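Local structure of salivary nitrophorin (Cimex lectularius, 2IMQ) at residues Gln217-Asp231 with Tyr260-Val274. The protein carries nitric oxide on a heme in bed bug saliva and delivers it to the host during feeding, causing vasodilation. Sequence-based numbering, arbitrary orientation.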
ATOM      1  N   GLN A 217       0.940  14.190   3.130  1.00 18.87           N
ATOM      2  CA  GLN A 217       2.234  14.866   2.968  1.00 19.08           C
ATOM      3  C   GLN A 217       3.415  13.946   3.278  1.00 18.88           C
ATOM      4  O   GLN A 217       3.458  13.257   4.270  1.00 18.80           O
ATOM      5  CB  GLN A 217       2.351  16.090   3.887  1.00 21.07           C
ATOM      6  CG  GLN A 217       3.705  16.766   3.791  1.00 24.69           C
ATOM      7  CD  GLN A 217       3.953  17.956   4.683  1.00 28.70           C
ATOM      8  OE1 GLN A 217       4.924  18.706   4.417  1.00 35.36           O
ATOM      9  NE2 GLN A 217       3.132  18.141   5.736  1.00 35.49           N
ATOM     10  N   VAL A 218       4.364  13.963   2.361  1.00 19.03           N
ATOM     11  CA  VAL A 218       5.574  13.180   2.484  1.00 18.42           C
ATOM     12  C   VAL A 218       6.654  14.045   3.117  1.00 17.67           C
ATOM     13  O   VAL A 218       7.001  15.070   2.599  1.00 18.43           O
ATOM     14  CB  VAL A 218       6.067  12.716   1.096  1.00 19.00           C
ATOM     15  CG1 VAL A 218       7.383  12.034   1.188  1.00 19.43           C
ATOM     16  CG2 VAL A 218       5.018  11.773   0.465  1.00 19.21           C
ATOM     17  N   THR A 219       7.203  13.570   4.220  1.00 18.57           N
ATOM     18  CA  THR A 219       8.317  14.232   4.902  1.00 19.29           C
ATOM     19  C   THR A 219       9.554  13.382   5.003  1.00 18.78           C
ATOM     20  O   THR A 219      10.538  13.842   5.570  1.00 22.21           O
ATOM     21  CB  THR A 219       7.891  14.674   6.321  1.00 20.78           C
ATOM     22  OG1 THR A 219       7.613  13.524   7.110  1.00 23.75           O
ATOM     23  CG2 THR A 219       6.660  15.442   6.263  1.00 23.83           C
ATOM     24  N   PHE A 220       9.503  12.146   4.530  1.00 16.63           N
ATOM     25  CA  PHE A 220      10.567  11.211   4.603  1.00 17.26           C
ATOM     26  C   PHE A 220      11.289  11.162   3.269  1.00 14.70           C
ATOM     27  O   PHE A 220      10.751  11.425   2.193  1.00 15.14           O
ATOM     28  CB  PHE A 220      10.056   9.830   5.018  1.00 16.68           C
ATOM     29  CG  PHE A 220       8.866   9.303   4.224  1.00 16.63           C
ATOM     30  CD1 PHE A 220       9.041   8.442   3.166  1.00 15.92           C
ATOM     31  CD2 PHE A 220       7.583   9.629   4.597  1.00 17.43           C
ATOM     32  CE1 PHE A 220       7.947   7.946   2.475  1.00 16.50           C
ATOM     33  CE2 PHE A 220       6.510   9.156   3.916  1.00 16.97           C
ATOM     34  CZ  PHE A 220       6.709   8.287   2.852  1.00 15.96           C
ATOM     35  N   LYS A 221      12.540  10.729   3.357  1.00 16.43           N
ATOM     36  CA  LYS A 221      13.400  10.598   2.227  1.00 16.75           C
ATOM     37  C   LYS A 221      12.953   9.430   1.347  1.00 14.93           C
ATOM     38  O   LYS A 221      12.195   8.576   1.791  1.00 15.13           O
ATOM     39  CB  LYS A 221      14.850  10.414   2.628  1.00 18.31           C
ATOM     40  CG  LYS A 221      15.332  11.647   3.329  1.00 21.12           C
ATOM     41  CD  LYS A 221      16.693  11.446   3.888  1.00 24.22           C
ATOM     42  CE  LYS A 221      17.121  12.685   4.665  1.00 29.13           C
ATOM     43  NZ  LYS A 221      16.968  13.968   3.961  1.00 32.32           N
ATOM     44  N   PRO A 222      13.336   9.460   0.078  1.00 13.63           N
ATOM     45  CA  PRO A 222      12.987   8.375  -0.810  1.00 14.14           C
ATOM     46  C   PRO A 222      13.227   7.027  -0.182  1.00 13.37           C
ATOM     47  O   PRO A 222      14.230   6.821   0.504  1.00 14.26           O
ATOM     48  CB  PRO A 222      13.888   8.620  -2.002  1.00 14.37           C
ATOM     49  CG  PRO A 222      13.955  10.134  -2.037  1.00 15.41           C
ATOM     50  CD  PRO A 222      14.084  10.516  -0.609  1.00 14.88           C
ATOM     51  N   THR A 223      12.373   6.069  -0.513  1.00 13.58           N
ATOM     52  CA  THR A 223      12.415   4.742   0.095  1.00 14.20           C
ATOM     53  C   THR A 223      13.132   3.692  -0.776  1.00 13.82           C
ATOM     54  O   THR A 223      13.201   2.515  -0.415  1.00 16.33           O
ATOM     55  CB  THR A 223      11.002   4.267   0.373  1.00 14.80           C
ATOM     56  OG1 THR A 223      10.239   4.239  -0.855  1.00 14.87           O
ATOM     57  CG2 THR A 223      10.316   5.161   1.387  1.00 15.90           C
ATOM     58  N   TYR A 224      13.732   4.122  -1.862  1.00 14.08           N
ATOM     59  CA  TYR A 224      14.381   3.313  -2.826  1.00 14.18           C
ATOM     60  C   TYR A 224      15.414   4.189  -3.544  1.00 14.29           C
ATOM     61  O   TYR A 224      15.215   5.393  -3.640  1.00 15.45           O
ATOM     62  CB  TYR A 224      13.341   2.776  -3.817  1.00 15.64           C
ATOM     63  CG  TYR A 224      13.768   2.118  -5.043  1.00 15.08           C
ATOM     64  CD1 TYR A 224      14.024   0.756  -5.090  1.00 17.11           C
ATOM     65  CD2 TYR A 224      13.922   2.854  -6.206  1.00 16.73           C
ATOM     66  CE1 TYR A 224      14.379   0.130  -6.275  1.00 19.43           C
ATOM     67  CE2 TYR A 224      14.202   2.234  -7.406  1.00 19.57           C
ATOM     68  CZ  TYR A 224      14.476   0.874  -7.429  1.00 20.22           C
ATOM     69  OH  TYR A 224      14.846   0.220  -8.586  1.00 26.17           O
ATOM     70  N   LYS A 225      16.501   3.654  -4.033  1.00 15.31           N
ATOM     71  CA  LYS A 225      16.957   2.289  -3.891  1.00 17.07           C
ATOM     72  C   LYS A 225      18.123   2.262  -2.938  1.00 18.56           C
ATOM     73  O   LYS A 225      19.088   3.001  -3.147  1.00 20.13           O
ATOM     74  CB  LYS A 225      17.401   1.793  -5.265  1.00 17.72           C
ATOM     75  CG  LYS A 225      17.941   0.362  -5.350  1.00 20.61           C
ATOM     76  CD  LYS A 225      18.396   0.117  -6.766  1.00 25.32           C
ATOM     77  CE  LYS A 225      18.956  -1.240  -7.014  1.00 30.71           C
ATOM     78  NZ  LYS A 225      19.469  -1.372  -8.447  1.00 32.41           N
ATOM     79  N   PHE A 226      18.043   1.411  -1.930  1.00 19.19           N
ATOM     80  CA  PHE A 226      19.062   1.285  -0.904  1.00 21.01           C
ATOM     81  C   PHE A 226      19.932   0.071  -1.161  1.00 23.84           C
ATOM     82  O   PHE A 226      19.515  -0.946  -1.738  1.00 23.60           O
ATOM     83  CB  PHE A 226      18.433   1.170   0.464  1.00 21.23           C
ATOM     84  CG  PHE A 226      17.838   2.434   0.956  1.00 18.99           C
ATOM     85  CD1 PHE A 226      16.481   2.700   0.792  1.00 18.54           C
ATOM     86  CD2 PHE A 226      18.656   3.414   1.505  1.00 20.47           C
ATOM     87  CE1 PHE A 226      15.969   3.890   1.235  1.00 19.68           C
ATOM     88  CE2 PHE A 226      18.150   4.604   1.956  1.00 21.05           C
ATOM     89  CZ  PHE A 226      16.807   4.847   1.791  1.00 20.97           C
ATOM     90  N   LYS A 227      21.165   0.169  -0.689  1.00 26.50           N
ATOM     91  CA  LYS A 227      21.991  -1.034  -0.609  1.00 29.25           C
ATOM     92  C   LYS A 227      21.456  -1.806   0.593  1.00 29.85           C
ATOM     93  O   LYS A 227      21.304  -1.221   1.652  1.00 30.48           O
ATOM     94  CB  LYS A 227      23.459  -0.652  -0.462  1.00 30.04           C
ATOM     95  CG  LYS A 227      23.984   0.212  -1.575  1.00 30.95           C
ATOM     96  CD  LYS A 227      25.415   0.634  -1.334  1.00 34.14           C
ATOM     97  CE  LYS A 227      25.954   1.325  -2.565  1.00 36.82           C
ATOM     98  NZ  LYS A 227      25.986   0.371  -3.703  1.00 39.16           N
ATOM     99  N   PRO A 228      21.055  -3.065   0.434  1.00 31.76           N
ATOM    100  CA  PRO A 228      20.449  -3.806   1.553  1.00 33.17           C
ATOM    101  C   PRO A 228      21.226  -3.743   2.876  1.00 34.58           C
ATOM    102  O   PRO A 228      22.463  -3.727   2.880  1.00 34.41           O
ATOM    103  CB  PRO A 228      20.426  -5.236   1.033  1.00 33.34           C
ATOM    104  CG  PRO A 228      20.277  -5.091  -0.406  1.00 32.21           C
ATOM    105  CD  PRO A 228      21.097  -3.888  -0.785  1.00 32.24           C
ATOM    106  N   ASN A 229      20.497  -3.683   3.984  1.00 35.66           N
ATOM    107  CA  ASN A 229      21.069  -3.571   5.343  1.00 35.82           C
ATOM    108  C   ASN A 229      21.851  -2.286   5.670  1.00 36.64           C
ATOM    109  O   ASN A 229      22.494  -2.206   6.723  1.00 37.80           O
ATOM    110  CB  ASN A 229      21.875  -4.838   5.687  1.00 37.36           C
ATOM    111  CG  ASN A 229      21.071  -6.096   5.463  1.00 37.47           C
ATOM    112  OD1 ASN A 229      21.448  -6.955   4.662  1.00 43.65           O
ATOM    113  ND2 ASN A 229      19.897  -6.177   6.114  1.00 38.28           N
ATOM    114  N   THR A 230      21.757  -1.274   4.796  1.00 35.33           N
ATOM    115  CA  THR A 230      22.377   0.038   5.020  1.00 34.79           C
ATOM    116  C   THR A 230      21.327   1.101   4.832  1.00 33.43           C
ATOM    117  O   THR A 230      20.167   0.767   4.507  1.00 34.61           O
ATOM    118  CB  THR A 230      23.544   0.323   4.044  1.00 35.21           C
ATOM    119  OG1 THR A 230      23.057   0.581   2.712  1.00 36.80           O
ATOM    120  CG2 THR A 230      24.453  -0.895   3.907  1.00 35.97           C
ATOM    121  N   ASP A 231      21.726   2.359   5.057  1.00 31.60           N
ATOM    122  CA  ASP A 231      20.940   3.543   4.756  1.00 30.72           C
ATOM    123  C   ASP A 231      21.549   4.323   3.612  1.00 28.74           C
ATOM    124  O   ASP A 231      21.268   5.507   3.440  1.00 29.91           O
ATOM    125  CB  ASP A 231      20.810   4.433   5.980  1.00 31.48           C
ATOM    126  CG  ASP A 231      20.196   3.710   7.128  1.00 32.61           C
ATOM    127  OD1 ASP A 231      19.160   3.051   6.898  1.00 40.03           O
ATOM    128  OD2 ASP A 231      20.684   3.724   8.274  1.00 37.26           O
ATOM    129  N   TYR A 260       2.447   9.343   8.197  1.00 16.70           N
ATOM    130  CA  TYR A 260       2.862   8.704   6.943  1.00 15.87           C
ATOM    131  C   TYR A 260       4.362   8.679   6.991  1.00 16.27           C
ATOM    132  O   TYR A 260       4.985   9.720   7.027  1.00 17.51           O
ATOM    133  CB  TYR A 260       2.338   9.531   5.779  1.00 16.70           C
ATOM    134  CG  TYR A 260       2.511   8.982   4.394  1.00 15.70           C
ATOM    135  CD1 TYR A 260       2.339   7.605   4.105  1.00 15.01           C
ATOM    136  CD2 TYR A 260       2.781   9.826   3.328  1.00 14.88           C
ATOM    137  CE1 TYR A 260       2.415   7.133   2.813  1.00 15.46           C
ATOM    138  CE2 TYR A 260       2.835   9.337   2.024  1.00 14.60           C
ATOM    139  CZ  TYR A 260       2.666   7.993   1.766  1.00 14.51           C
ATOM    140  OH  TYR A 260       2.776   7.547   0.487  1.00 14.39           O
ATOM    141  N   ASN A 261       4.932   7.510   7.103  1.00 15.45           N
ATOM    142  CA  ASN A 261       6.349   7.361   7.274  1.00 18.13           C
ATOM    143  C   ASN A 261       6.878   6.103   6.661  1.00 16.11           C
ATOM    144  O   ASN A 261       6.243   5.061   6.738  1.00 17.62           O
ATOM    145  CB  ASN A 261       6.692   7.255   8.781  1.00 19.90           C
ATOM    146  CG  ASN A 261       6.312   8.465   9.598  1.00 24.83           C
ATOM    147  OD1 ASN A 261       7.090   9.398   9.736  1.00 31.16           O
ATOM    148  ND2 ASN A 261       5.153   8.430  10.208  1.00 28.32           N
ATOM    149  N   SER A 262       8.093   6.159   6.129  1.00 16.77           N
ATOM    150  CA  SER A 262       8.846   4.970   5.849  1.00 16.24           C
ATOM    151  C   SER A 262       9.377   4.407   7.175  1.00 18.03           C
ATOM    152  O   SER A 262       9.621   5.131   8.117  1.00 20.42           O
ATOM    153  CB  SER A 262      10.015   5.262   4.931  1.00 16.85           C
ATOM    154  OG  SER A 262      10.843   6.260   5.499  1.00 19.88           O
ATOM    155  N   LEU A 263       9.546   3.105   7.172  1.00 17.01           N
ATOM    156  CA  LEU A 263      10.074   2.394   8.336  1.00 18.21           C
ATOM    157  C   LEU A 263      11.478   1.961   8.055  1.00 20.08           C
ATOM    158  O   LEU A 263      11.789   0.882   7.538  1.00 20.60           O
ATOM    159  CB  LEU A 263       9.195   1.220   8.657  1.00 19.52           C
ATOM    160  CG  LEU A 263       7.732   1.524   8.875  1.00 18.68           C
ATOM    161  CD1 LEU A 263       7.001   0.230   9.173  1.00 22.84           C
ATOM    162  CD2 LEU A 263       7.501   2.558   9.958  1.00 23.99           C
ATOM    163  N   THR A 264      12.377   2.854   8.428  1.00 23.81           N
ATOM    164  CA  THR A 264      13.769   2.716   8.032  1.00 26.54           C
ATOM    165  C   THR A 264      14.479   1.587   8.813  1.00 26.12           C
ATOM    166  O   THR A 264      15.515   1.118   8.361  1.00 27.23           O
ATOM    167  CB  THR A 264      14.489   4.073   8.125  1.00 27.49           C
ATOM    168  OG1 THR A 264      14.270   4.671   9.389  1.00 31.53           O
ATOM    169  CG2 THR A 264      13.854   5.082   7.091  1.00 29.92           C
ATOM    170  N   ASN A 265      13.875   1.078   9.898  1.00 27.44           N
ATOM    171  CA  ASN A 265      14.432  -0.103  10.635  1.00 28.01           C
ATOM    172  C   ASN A 265      14.319  -1.425   9.906  1.00 29.10           C
ATOM    173  O   ASN A 265      14.961  -2.406  10.267  1.00 31.08           O
ATOM    174  CB  ASN A 265      13.753  -0.239  12.005  1.00 29.55           C
ATOM    175  CG  ASN A 265      14.182   0.823  12.963  1.00 31.37           C
ATOM    176  OD1 ASN A 265      15.313   1.347  12.861  1.00 34.56           O
ATOM    177  ND2 ASN A 265      13.307   1.166  13.898  1.00 34.00           N
ATOM    178  N   TYR A 266      13.437  -1.477   8.897  1.00 26.77           N
ATOM    179  CA  TYR A 266      13.354  -2.628   8.028  1.00 26.71           C
ATOM    180  C   TYR A 266      14.247  -2.432   6.820  1.00 27.21           C
ATOM    181  O   TYR A 266      13.771  -1.964   5.762  1.00 27.66           O
ATOM    182  CB  TYR A 266      11.875  -2.870   7.621  1.00 25.63           C
ATOM    183  CG  TYR A 266      11.002  -3.248   8.792  1.00 23.75           C
ATOM    184  CD1 TYR A 266      10.356  -2.303   9.543  1.00 24.19           C
ATOM    185  CD2 TYR A 266      10.864  -4.578   9.179  1.00 26.87           C
ATOM    186  CE1 TYR A 266       9.571  -2.643  10.640  1.00 27.85           C
ATOM    187  CE2 TYR A 266      10.066  -4.935  10.269  1.00 23.66           C
ATOM    188  CZ  TYR A 266       9.437  -3.975  11.009  1.00 25.49           C
ATOM    189  OH  TYR A 266       8.629  -4.270  12.089  1.00 27.06           O
ATOM    190  N   LYS A 267      15.547  -2.766   6.974  1.00 28.18           N
ATOM    191  CA  LYS A 267      16.553  -2.519   5.941  1.00 29.05           C
ATOM    192  C   LYS A 267      16.878  -3.699   5.074  1.00 30.70           C
ATOM    193  O   LYS A 267      17.804  -3.643   4.250  1.00 32.95           O
ATOM    194  CB  LYS A 267      17.882  -2.058   6.555  1.00 31.01           C
ATOM    195  CG  LYS A 267      17.765  -0.871   7.431  1.00 29.13           C
ATOM    196  CD  LYS A 267      19.119  -0.373   7.918  1.00 30.95           C
ATOM    197  CE  LYS A 267      18.931   0.491   9.146  1.00 33.90           C
ATOM    198  NZ  LYS A 267      18.165   1.743   8.862  1.00 33.35           N
ATOM    199  N   GLN A 268      16.124  -4.767   5.224  1.00 31.86           N
ATOM    200  CA  GLN A 268      16.472  -6.040   4.628  1.00 33.21           C
ATOM    201  C   GLN A 268      16.498  -5.959   3.128  1.00 32.37           C
ATOM    202  O   GLN A 268      17.077  -6.820   2.450  1.00 34.56           O
ATOM    203  CB  GLN A 268      15.451  -7.128   5.008  1.00 34.37           C
ATOM    204  CG  GLN A 268      15.330  -7.387   6.499  1.00 36.49           C
ATOM    205  CD  GLN A 268      14.096  -6.782   7.107  1.00 36.82           C
ATOM    206  OE1 GLN A 268      13.278  -7.476   7.680  1.00 40.59           O
ATOM    207  NE2 GLN A 268      13.958  -5.507   6.981  1.00 32.30           N
ATOM    208  N   THR A 269      15.844  -4.944   2.545  1.00 31.01           N
ATOM    209  CA  THR A 269      15.829  -4.907   1.102  1.00 29.07           C
ATOM    210  C   THR A 269      16.073  -3.496   0.542  1.00 26.24           C
ATOM    211  O   THR A 269      16.356  -2.586   1.265  1.00 26.48           O
ATOM    212  CB  THR A 269      14.544  -5.540   0.578  1.00 30.36           C
ATOM    213  OG1 THR A 269      14.734  -5.996  -0.755  1.00 34.10           O
ATOM    214  CG2 THR A 269      13.384  -4.566   0.475  1.00 30.95           C
ATOM    215  N   GLU A 270      16.000  -3.404  -0.757  1.00 23.53           N
ATOM    216  CA  GLU A 270      16.274  -2.184  -1.472  1.00 22.31           C
ATOM    217  C   GLU A 270      15.194  -1.082  -1.302  1.00 18.97           C
ATOM    218  O   GLU A 270      15.463   0.080  -1.582  1.00 18.38           O
ATOM    219  CB  GLU A 270      16.313  -2.487  -2.955  1.00 23.04           C
ATOM    220  CG  GLU A 270      17.277  -3.489  -3.517  1.00 29.21           C
ATOM    221  CD  GLU A 270      17.036  -3.524  -5.030  1.00 29.79           C
ATOM    222  OE1 GLU A 270      15.849  -3.471  -5.482  1.00 37.51           O
ATOM    223  OE2 GLU A 270      18.024  -3.543  -5.756  1.00 41.46           O
ATOM    224  N   HIS A 271      13.978  -1.485  -0.946  1.00 17.81           N
ATOM    225  CA  HIS A 271      12.892  -0.560  -0.627  1.00 16.61           C
ATOM    226  C   HIS A 271      12.609  -0.631   0.851  1.00 18.14           C
ATOM    227  O   HIS A 271      12.688  -1.706   1.481  1.00 21.76           O
ATOM    228  CB  HIS A 271      11.599  -0.999  -1.283  1.00 16.83           C
ATOM    229  CG  HIS A 271      11.620  -1.088  -2.755  1.00 16.56           C
ATOM    230  ND1 HIS A 271      10.986  -0.157  -3.566  1.00 16.56           N
ATOM    231  CD2 HIS A 271      12.062  -2.073  -3.564  1.00 19.02           C
ATOM    232  CE1 HIS A 271      11.091  -0.558  -4.819  1.00 16.67           C
ATOM    233  NE2 HIS A 271      11.731  -1.716  -4.846  1.00 18.34           N
ATOM    234  N   ARG A 272      12.139   0.444   1.425  1.00 17.25           N
ATOM    235  CA  ARG A 272      11.701   0.479   2.807  1.00 17.87           C
ATOM    236  C   ARG A 272      10.183   0.480   2.844  1.00 17.26           C
ATOM    237  O   ARG A 272       9.532   1.180   2.065  1.00 18.46           O
ATOM    238  CB  ARG A 272      12.230   1.728   3.503  1.00 20.03           C
ATOM    239  CG  ARG A 272      13.757   1.878   3.436  1.00 24.90           C
ATOM    240  CD  ARG A 272      14.447   0.800   4.231  1.00 28.66           C
ATOM    241  NE  ARG A 272      15.518   0.054   3.550  1.00 31.81           N
ATOM    242  CZ  ARG A 272      16.815   0.277   3.663  1.00 31.46           C
ATOM    243  NH1 ARG A 272      17.285   1.301   4.382  1.00 32.85           N
ATOM    244  NH2 ARG A 272      17.666  -0.539   3.059  1.00 32.38           N
ATOM    245  N   PRO A 273       9.599  -0.232   3.806  1.00 16.36           N
ATOM    246  CA  PRO A 273       8.134  -0.243   3.958  1.00 16.87           C
ATOM    247  C   PRO A 273       7.603   1.111   4.319  1.00 15.68           C
ATOM    248  O   PRO A 273       8.304   1.914   4.969  1.00 16.51           O
ATOM    249  CB  PRO A 273       7.867  -1.265   5.069  1.00 17.98           C
ATOM    250  CG  PRO A 273       9.144  -1.670   5.585  1.00 18.84           C
ATOM    251  CD  PRO A 273      10.238  -1.076   4.823  1.00 16.26           C
ATOM    252  N   VAL A 274       6.351   1.369   3.948  1.00 14.05           N
ATOM    253  CA  VAL A 274       5.703   2.603   4.216  1.00 14.32           C
ATOM    254  C   VAL A 274       4.428   2.373   4.981  1.00 14.89           C
ATOM    255  O   VAL A 274       3.562   1.615   4.532  1.00 13.90           O
ATOM    256  CB  VAL A 274       5.474   3.393   2.911  1.00 15.06           C
ATOM    257  CG1 VAL A 274       4.630   4.614   3.145  1.00 16.00           C
ATOM    258  CG2 VAL A 274       6.771   3.872   2.320  1.00 15.57           C
TER
HETATM  259  O   HOH W   1       5.382  12.021   5.810  1.00 19.31           O
HETATM  260  O   HOH W   2      12.740   6.978   3.700  1.00 53.33           O
HETATM  261  O   HOH W   3       9.351   1.594  -0.510  1.00 17.42           O
HETATM  262  O   HOH W   4      16.267   3.827   5.150  1.00 41.16           O
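Phe220 presents its ring edge to one face of Tyr260, an edge-to-face pair with planes at 81° and Phe220 CE2 3.8 Å from Tyr260 CD2. One face of the Phe220 ring rests over Ser262 N; Val218 CG1 covers the opposite face. Thr223 CG2 packs on Ser262 CB and Val274 CG2. Tyr224 makes an offset stack with the His271 ring, whose ND1 is hydrogen-bonded to Thr242 OG1. Three backbone hydrogen bonds tie the segments: Arg272 N to Thr223 O, 3.0 Å, Phe226 N to Glu270 O, 2.9 Å, and Asn229 N to Lys267 O, 2.7 Å.

The Arg272 chain folds back at the CB-CG bond (chi2 -67°) and turns again at the next, which lays its guanidinium flat on Phe226, planes 16° apart. Lys267 CA covers the guanidinium's other face. In the guanidinium plane, NH1 and NH2 both grip Thr230 O, with NH1 at 2.9 Å, while NH2 also reaches Thr269 O. Lys267 NZ meets the syn lone pair of Asp231 OD1 at 2.6 Å and donates to Thr264 O. Asp231 OD1 lies 3.6 Å from Arg272 NH1, completing a salt-bridge network.

The contact joins the loop before strand 243-248 to the end of strand 255-262, the connection after it and the start of strand 274-281, in a DNase I-like beta-sandwich. Stacking and in-plane bonds fix the guanidinium's rotation, and Asp231 probably offsets the charges of Lys267 and Arg272.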